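Local coordinates for N-formylglutamate amidohydrolase (Ralstonia eutropha, PDB 2Q7S), which binds a zinc ion and is probably a hydrolase of the N-formylglutamate amidohydrolase family, at residues A[210-213]-A[214-218]; A[143-146]-A[147-151]. All blocks are in the same frame, centred on the assembly; numbering follows the deposited sequence.

Interaction 1 (A[210-213]-A[214-218])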
ATOM      1  N   LEU A 210     -11.386   1.658 -16.316  1.00 15.74           N
ATOM      2  CA  LEU A 210     -10.143   1.669 -17.116  1.00 17.53           C
ATOM      3  C   LEU A 210      -9.173   0.606 -16.626  1.00 15.51           C
ATOM      4  O   LEU A 210      -8.758  -0.243 -17.392  1.00 14.56           O
ATOM      5  CB  LEU A 210      -9.473   3.059 -17.099  1.00 17.19           C
ATOM      6  CG  LEU A 210      -8.254   3.349 -18.007  1.00 21.01           C
ATOM      7  CD1 LEU A 210      -8.350   2.688 -19.396  1.00 17.40           C
ATOM      8  CD2 LEU A 210      -8.129   4.835 -18.188  1.00 17.23           C
ATOM      9  N   VAL A 211      -8.833   0.635 -15.347  1.00 15.23           N
ATOM     10  CA  VAL A 211      -7.819  -0.283 -14.819  1.00 16.66           C
ATOM     11  C   VAL A 211      -8.275  -1.742 -14.965  1.00 17.46           C
ATOM     12  O   VAL A 211      -7.521  -2.605 -15.432  1.00 17.24           O
ATOM     13  CB  VAL A 211      -7.455   0.043 -13.332  1.00 18.09           C
ATOM     14  CG1 VAL A 211      -6.593  -1.059 -12.736  1.00 15.47           C
ATOM     15  CG2 VAL A 211      -6.766   1.441 -13.221  1.00 16.00           C
ATOM     16  N   GLU A 212      -9.520  -2.004 -14.587  1.00 15.52           N
ATOM     17  CA  GLU A 212     -10.078  -3.348 -14.713  1.00 15.98           C
ATOM     18  C   GLU A 212      -9.999  -3.885 -16.162  1.00 14.31           C
ATOM     19  O   GLU A 212      -9.603  -5.001 -16.399  1.00 14.91           O
ATOM     20  CB  GLU A 212     -11.537  -3.318 -14.236  1.00 14.19           C
ATOM     21  CG  GLU A 212     -12.291  -4.622 -14.366  1.00  7.66           C
ATOM     22  CD  GLU A 212     -13.717  -4.464 -13.853  1.00 17.92           C
ATOM     23  OE1 GLU A 212     -14.511  -3.895 -14.616  1.00 24.53           O
ATOM     24  OE2 GLU A 212     -14.017  -4.844 -12.689  1.00 21.70           O
ATOM     25  N   ARG A 213     -10.473  -3.083 -17.105  1.00 18.03           N
ATOM     26  CA  ARG A 213     -10.543  -3.446 -18.523  1.00 17.40           C
ATOM     27  C   ARG A 213      -9.146  -3.664 -19.103  1.00 16.72           C
ATOM     28  O   ARG A 213      -8.889  -4.661 -19.770  1.00 14.30           O
ATOM     29  CB  ARG A 213     -11.272  -2.342 -19.298  1.00 17.44           C
ATOM     30  CG  ARG A 213     -11.271  -2.496 -20.829  1.00 18.14           C
ATOM     31  CD  ARG A 213     -12.196  -1.480 -21.499  1.00 24.46           C
ATOM     32  NE  ARG A 213     -11.831  -0.073 -21.232  1.00 38.03           N
ATOM     33  CZ  ARG A 213     -12.555   0.816 -20.522  1.00 45.40           C
ATOM     34  NH1 ARG A 213     -13.737   0.490 -19.967  1.00 46.05           N
ATOM     35  NH2 ARG A 213     -12.093   2.061 -20.362  1.00 44.01           N
ATOM     36  N   GLU A 214      -8.238  -2.741 -18.843  1.00 14.20           N
ATOM     37  CA  GLU A 214      -6.850  -2.876 -19.350  1.00 13.91           C
ATOM     38  C   GLU A 214      -6.183  -4.156 -18.816  1.00 13.98           C
ATOM     39  O   GLU A 214      -5.590  -4.891 -19.573  1.00 12.23           O
ATOM     40  CB  GLU A 214      -6.026  -1.627 -19.008  1.00 14.49           C
ATOM     41  CG  GLU A 214      -6.492  -0.378 -19.787  1.00 19.83           C
ATOM     42  CD  GLU A 214      -6.136  -0.447 -21.269  1.00 25.45           C
ATOM     43  OE1 GLU A 214      -5.039  -0.966 -21.568  1.00 18.76           O
ATOM     44  OE2 GLU A 214      -6.960  -0.013 -22.125  1.00 27.18           O
ATOM     45  N   LEU A 215      -6.335  -4.452 -17.518  1.00 13.33           N
ATOM     46  CA  LEU A 215      -5.752  -5.662 -16.936  1.00 13.03           C
ATOM     47  C   LEU A 215      -6.370  -6.949 -17.427  1.00 11.19           C
ATOM     48  O   LEU A 215      -5.648  -7.884 -17.731  1.00 14.39           O
ATOM     49  CB  LEU A 215      -5.804  -5.614 -15.383  1.00 13.37           C
ATOM     50  CG  LEU A 215      -4.822  -4.596 -14.800  1.00 18.17           C
ATOM     51  CD1 LEU A 215      -4.952  -4.549 -13.352  1.00 16.61           C
ATOM     52  CD2 LEU A 215      -3.362  -4.862 -15.184  1.00 14.25           C
ATOM     53  N   ARG A 216      -7.710  -7.017 -17.507  1.00 12.05           N
ATOM     54  CA  ARG A 216      -8.384  -8.170 -18.138  1.00  9.97           C
ATOM     55  C   ARG A 216      -8.016  -8.352 -19.607  1.00 11.54           C
ATOM     56  O   ARG A 216      -7.912  -9.460 -20.078  1.00 11.78           O
ATOM     57  CB  ARG A 216      -9.914  -8.067 -17.995  1.00  9.95           C
ATOM     58  CG  ARG A 216     -10.374  -8.251 -16.587  1.00  9.85           C
ATOM     59  CD  ARG A 216     -11.849  -7.940 -16.462  1.00 11.43           C
ATOM     60  NE  ARG A 216     -12.316  -8.314 -15.144  1.00 16.68           N
ATOM     61  CZ  ARG A 216     -13.541  -8.062 -14.678  1.00 20.82           C
ATOM     62  NH1 ARG A 216     -14.421  -7.364 -15.387  1.00 19.91           N
ATOM     63  NH2 ARG A 216     -13.869  -8.460 -13.461  1.00 23.00           N
ATOM     64  N   GLU A 217      -7.785  -7.280 -20.329  1.00 11.29           N
ATOM     65  CA  GLU A 217      -7.350  -7.424 -21.727  1.00 19.26           C
ATOM     66  C   GLU A 217      -5.961  -8.057 -21.859  1.00 17.45           C
ATOM     67  O   GLU A 217      -5.688  -8.693 -22.846  1.00 16.97           O
ATOM     68  CB  GLU A 217      -7.466  -6.086 -22.472  1.00 18.20           C
ATOM     69  CG  GLU A 217      -8.938  -5.722 -22.685  1.00 28.50           C
ATOM     70  CD  GLU A 217      -9.189  -4.440 -23.490  1.00 27.89           C
ATOM     71  OE1 GLU A 217      -8.209  -3.817 -23.959  1.00 40.13           O
ATOM     72  OE2 GLU A 217     -10.390  -4.076 -23.639  1.00 31.46           O
ATOM     73  N   LYS A 218      -5.120  -7.926 -20.832  1.00 18.93           N
ATOM     74  CA  LYS A 218      -3.748  -8.463 -20.834  1.00 20.24           C
ATOM     75  C   LYS A 218      -3.716  -9.884 -20.253  1.00 20.48           C
ATOM     76  O   LYS A 218      -2.663 -10.519 -20.178  1.00 21.29           O
ATOM     77  CB  LYS A 218      -2.812  -7.537 -20.035  1.00 18.72           C
ATOM     78  CG  LYS A 218      -2.566  -6.150 -20.678  1.00 20.75           C
ATOM     79  CD  LYS A 218      -2.138  -5.101 -19.641  1.00 25.82           C
ATOM     80  CE  LYS A 218      -1.600  -3.762 -20.209  1.00 19.69           C
ATOM     81  NZ  LYS A 218      -2.480  -3.170 -21.288  1.00 22.54           N
TER

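Interaction 2 (A[143-146]-A[147-151])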
ATOM      1  N   ARG A 143       9.582   8.788  13.822  1.00 15.84           N
ATOM      2  CA  ARG A 143      10.706   8.605  12.945  1.00 17.99           C
ATOM      3  C   ARG A 143      10.346   8.027  11.580  1.00 16.81           C
ATOM      4  O   ARG A 143      11.035   8.329  10.625  1.00 18.93           O
ATOM      5  CB  ARG A 143      11.750   7.699  13.591  1.00 19.93           C
ATOM      6  CG  ARG A 143      12.257   8.189  14.905  1.00 26.02           C
ATOM      7  CD  ARG A 143      12.952   7.022  15.680  1.00 29.66           C
ATOM      8  NE  ARG A 143      13.569   7.463  16.918  1.00 29.51           N
ATOM      9  CZ  ARG A 143      14.198   6.664  17.779  1.00 40.54           C
ATOM     10  NH1 ARG A 143      14.289   5.360  17.547  1.00 42.43           N
ATOM     11  NH2 ARG A 143      14.727   7.173  18.885  1.00 37.05           N
ATOM     12  N   TYR A 144       9.316   7.173  11.492  1.00 15.88           N
ATOM     13  CA  TYR A 144       9.019   6.461  10.281  1.00 13.33           C
ATOM     14  C   TYR A 144       7.640   6.820   9.702  1.00 10.65           C
ATOM     15  O   TYR A 144       7.519   7.194   8.536  1.00 12.83           O
ATOM     16  CB  TYR A 144       9.197   4.943  10.469  1.00 11.14           C
ATOM     17  CG  TYR A 144      10.550   4.533  10.947  1.00 13.38           C
ATOM     18  CD1 TYR A 144      11.568   4.245  10.064  1.00 11.43           C
ATOM     19  CD2 TYR A 144      10.833   4.459  12.307  1.00 15.46           C
ATOM     20  CE1 TYR A 144      12.808   3.880  10.522  1.00 14.02           C
ATOM     21  CE2 TYR A 144      12.074   4.097  12.760  1.00 15.00           C
ATOM     22  CZ  TYR A 144      13.040   3.809  11.877  1.00 15.02           C
ATOM     23  OH  TYR A 144      14.249   3.447  12.345  1.00 13.70           O
ATOM     24  N   TYR A 145       6.602   6.725  10.494  1.00 10.58           N
ATOM     25  CA  TYR A 145       5.247   6.962   9.994  1.00  8.66           C
ATOM     26  C   TYR A 145       4.976   8.406   9.596  1.00 11.74           C
ATOM     27  O   TYR A 145       4.475   8.671   8.492  1.00 11.72           O
ATOM     28  CB  TYR A 145       4.252   6.540  11.078  1.00 10.62           C
ATOM     29  CG  TYR A 145       2.790   6.611  10.687  1.00 10.54           C
ATOM     30  CD1 TYR A 145       2.085   7.810  10.712  1.00 12.22           C
ATOM     31  CD2 TYR A 145       2.102   5.470  10.354  1.00 12.63           C
ATOM     32  CE1 TYR A 145       0.716   7.840  10.393  1.00 10.03           C
ATOM     33  CE2 TYR A 145       0.757   5.506  10.059  1.00  9.02           C
ATOM     34  CZ  TYR A 145       0.098   6.669  10.030  1.00  5.09           C
ATOM     35  OH  TYR A 145      -1.268   6.629   9.736  1.00 12.81           O
ATOM     36  N   ARG A 146       5.282   9.341  10.499  1.00 12.06           N
ATOM     37  CA  ARG A 146       4.940  10.740  10.268  1.00 10.02           C
ATOM     38  C   ARG A 146       5.635  11.316   9.022  1.00 12.14           C
ATOM     39  O   ARG A 146       5.003  11.976   8.220  1.00 12.85           O
ATOM     40  CB  ARG A 146       5.212  11.578  11.509  1.00 12.57           C
ATOM     41  CG  ARG A 146       4.224  11.310  12.701  1.00 12.80           C
ATOM     42  CD  ARG A 146       4.324  12.442  13.726  1.00  9.87           C
ATOM     43  NE  ARG A 146       3.856  12.018  15.029  1.00 18.75           N
ATOM     44  CZ  ARG A 146       2.590  12.035  15.427  1.00 17.65           C
ATOM     45  NH1 ARG A 146       1.643  12.417  14.611  1.00 18.18           N
ATOM     46  NH2 ARG A 146       2.284  11.632  16.647  1.00 21.94           N
ATOM     47  N   PRO A 147       6.952  11.084   8.857  1.00 12.35           N
ATOM     48  CA  PRO A 147       7.598  11.494   7.604  1.00 12.11           C
ATOM     49  C   PRO A 147       6.999  10.906   6.358  1.00 11.88           C
ATOM     50  O   PRO A 147       6.793  11.638   5.381  1.00 14.91           O
ATOM     51  CB  PRO A 147       9.037  11.015   7.795  1.00 11.80           C
ATOM     52  CG  PRO A 147       9.231  11.004   9.198  1.00 15.50           C
ATOM     53  CD  PRO A 147       7.941  10.534   9.778  1.00 14.03           C
ATOM     54  N   TYR A 148       6.752   9.586   6.372  1.00 14.38           N
ATOM     55  CA  TYR A 148       6.097   8.942   5.272  1.00 13.84           C
ATOM     56  C   TYR A 148       4.772   9.627   4.981  1.00 15.06           C
ATOM     57  O   TYR A 148       4.495  10.025   3.835  1.00 11.60           O
ATOM     58  CB  TYR A 148       5.874   7.451   5.551  1.00 13.72           C
ATOM     59  CG  TYR A 148       5.225   6.716   4.386  1.00 16.59           C
ATOM     60  CD1 TYR A 148       5.999   6.139   3.398  1.00 17.57           C
ATOM     61  CD2 TYR A 148       3.839   6.625   4.268  1.00 14.10           C
ATOM     62  CE1 TYR A 148       5.414   5.480   2.316  1.00 15.93           C
ATOM     63  CE2 TYR A 148       3.262   5.927   3.223  1.00 12.22           C
ATOM     64  CZ  TYR A 148       4.057   5.389   2.232  1.00 16.61           C
ATOM     65  OH  TYR A 148       3.505   4.710   1.159  1.00 18.83           O
ATOM     66  N   HIS A 149       3.925   9.772   5.998  1.00 13.19           N
ATOM     67  CA  HIS A 149       2.619  10.385   5.753  1.00 16.04           C
ATOM     68  C   HIS A 149       2.645  11.868   5.392  1.00 16.36           C
ATOM     69  O   HIS A 149       1.888  12.304   4.480  1.00 14.33           O
ATOM     70  CB  HIS A 149       1.600  10.055   6.858  1.00 16.92           C
ATOM     71  CG  HIS A 149       0.799   8.861   6.496  1.00 27.50           C
ATOM     72  ND1 HIS A 149      -0.407   8.959   5.842  1.00 27.12           N
ATOM     73  CD2 HIS A 149       1.121   7.541   6.508  1.00 37.08           C
ATOM     74  CE1 HIS A 149      -0.823   7.743   5.516  1.00 42.57           C
ATOM     75  NE2 HIS A 149       0.093   6.865   5.888  1.00 26.58           N
ATOM     76  N   ALA A 150       3.538  12.637   6.004  1.00 16.99           N
ATOM     77  CA  ALA A 150       3.770  14.031   5.537  1.00 17.80           C
ATOM     78  C   ALA A 150       4.124  14.102   4.021  1.00 18.08           C
ATOM     79  O   ALA A 150       3.632  14.996   3.306  1.00 14.70           O
ATOM     80  CB  ALA A 150       4.834  14.746   6.365  1.00 18.96           C
ATOM     81  N   ALA A 151       4.919  13.142   3.539  1.00 17.10           N
ATOM     82  CA  ALA A 151       5.367  13.129   2.119  1.00 19.16           C
ATOM     83  C   ALA A 151       4.155  12.839   1.260  1.00 18.35           C
ATOM     84  O   ALA A 151       3.975  13.494   0.237  1.00 15.29           O
ATOM     85  CB  ALA A 151       6.439  12.082   1.864  1.00 16.67           C
TER

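Interaction 1 (A[210-213]-A[214-218])
E212 and R216, one helical turn apart, lie side by side with their flat ends stacked: the carboxylate plane of E212 is within 6° of the guanidinium plane of R216, and the acid covers one face of the base. CD of E212 stands 3.4 Å from NH1 of R216, and OE1 of E212 is 3.6 Å from the same nitrogen. Because that oxygen lies well out of the guanidinium plane, no N-H points at it and the salt bridge rests on charge alone. Each has a further partner on the strand that follows the helix: OE2 of E212 forms a salt bridge with NE of R224, and NH2 of R216 a hydrogen bond with the carbonyl of V222. With CG anti to the backbone N (chi1 177°) and an extended chain, E212 brings its carboxylate level with the end of R216. On the next flank R213 and E217 run alongside each other, but the carboxylate meets aliphatic chain, OE2 of E217 lying 3.3 Å from CG of R213. E214 bends back at chi2 (-71°), its CG packing 3.6 Å from CD1 of L210, while its OE1 forms a salt bridge with NZ of K218 whose hydrogen bond is weak. V211 and L215 lie side by side on the buried face, CG1 of V211 3.9 Å from CD1 of L215. Four successive i to i+4 backbone bonds, from L210 O to R213 O, hold these pairs in step. Helix 205-217 is the crossover of a beta-alpha-beta unit: V211 and L215 rest on L195 and F193 of strand 193-196, L215 also on V222 of strand 222-224, and L210, V211 and E214 face helix 267-289.

Interaction 2 (A[143-146]-A[147-151])
Y145 and H149 form an offset stack along one flank of the helix, their ring centroids 4.7 Å apart and their planes tilted by 15°. The imidazole lies over one face of the phenol ring toward its rim, with CD2 of H149 3.8 Å from CZ of Y145. Y145 reaches it with CG anti to the backbone N (chi1 -175°). In the backbone of the same pair, H149 N bonds to Y145 O at 2.8 Å, nearly straight at 170°. Both polar ends are tethered to the same loop, Y145 OH to the carbonyl of R86 and H149 NE2 to that of P84, which anchors the outer end of each ring and probably limits its movement. P147 has no N-H to give, so the preceding turn lacks a bond and the helix kinks; CG of P147 sits 3.5 Å from R143 O. The next bond, Y148 N to Y144 O, is weak at 3.3 Å; those that follow, from H149 N and from A150 N to R146 O (2.7 Å), are of normal length. The hydroxyl of Y148 is hydrogen-bonded to OD2 of D29, its side chain about 7 Å from that of the zinc ligand H32. Within helix 134-163, Y148 and A151 pack on strand 71-75, while P147, Y148 and A151 touch F14 of edge strand 14-17.

Following the chain from the N terminus, interaction 2 comes first, within the long helix 134-163 that leads into strand 166-174, whereas interaction 1 lies later, within helix 205-217 between strands 193-196 and 222-224. Each is a continuous stretch of helix whose side-chain pairs lie one turn apart, so neither closes a loop; the two are in series, neither nesting nor crossing. The centres of interactions 1 and 2 are about 33 Å apart, on opposite sides of the chain's centre, and the nearest atoms of interactions 1 and 2 about 18 Å apart. Residues 143-151 dock at the end of the main mixed sheet that holds strands 14-17 and 71-75, near the zinc site. Residues 210-218 pack at the other end, with helix 267-289, away from that site.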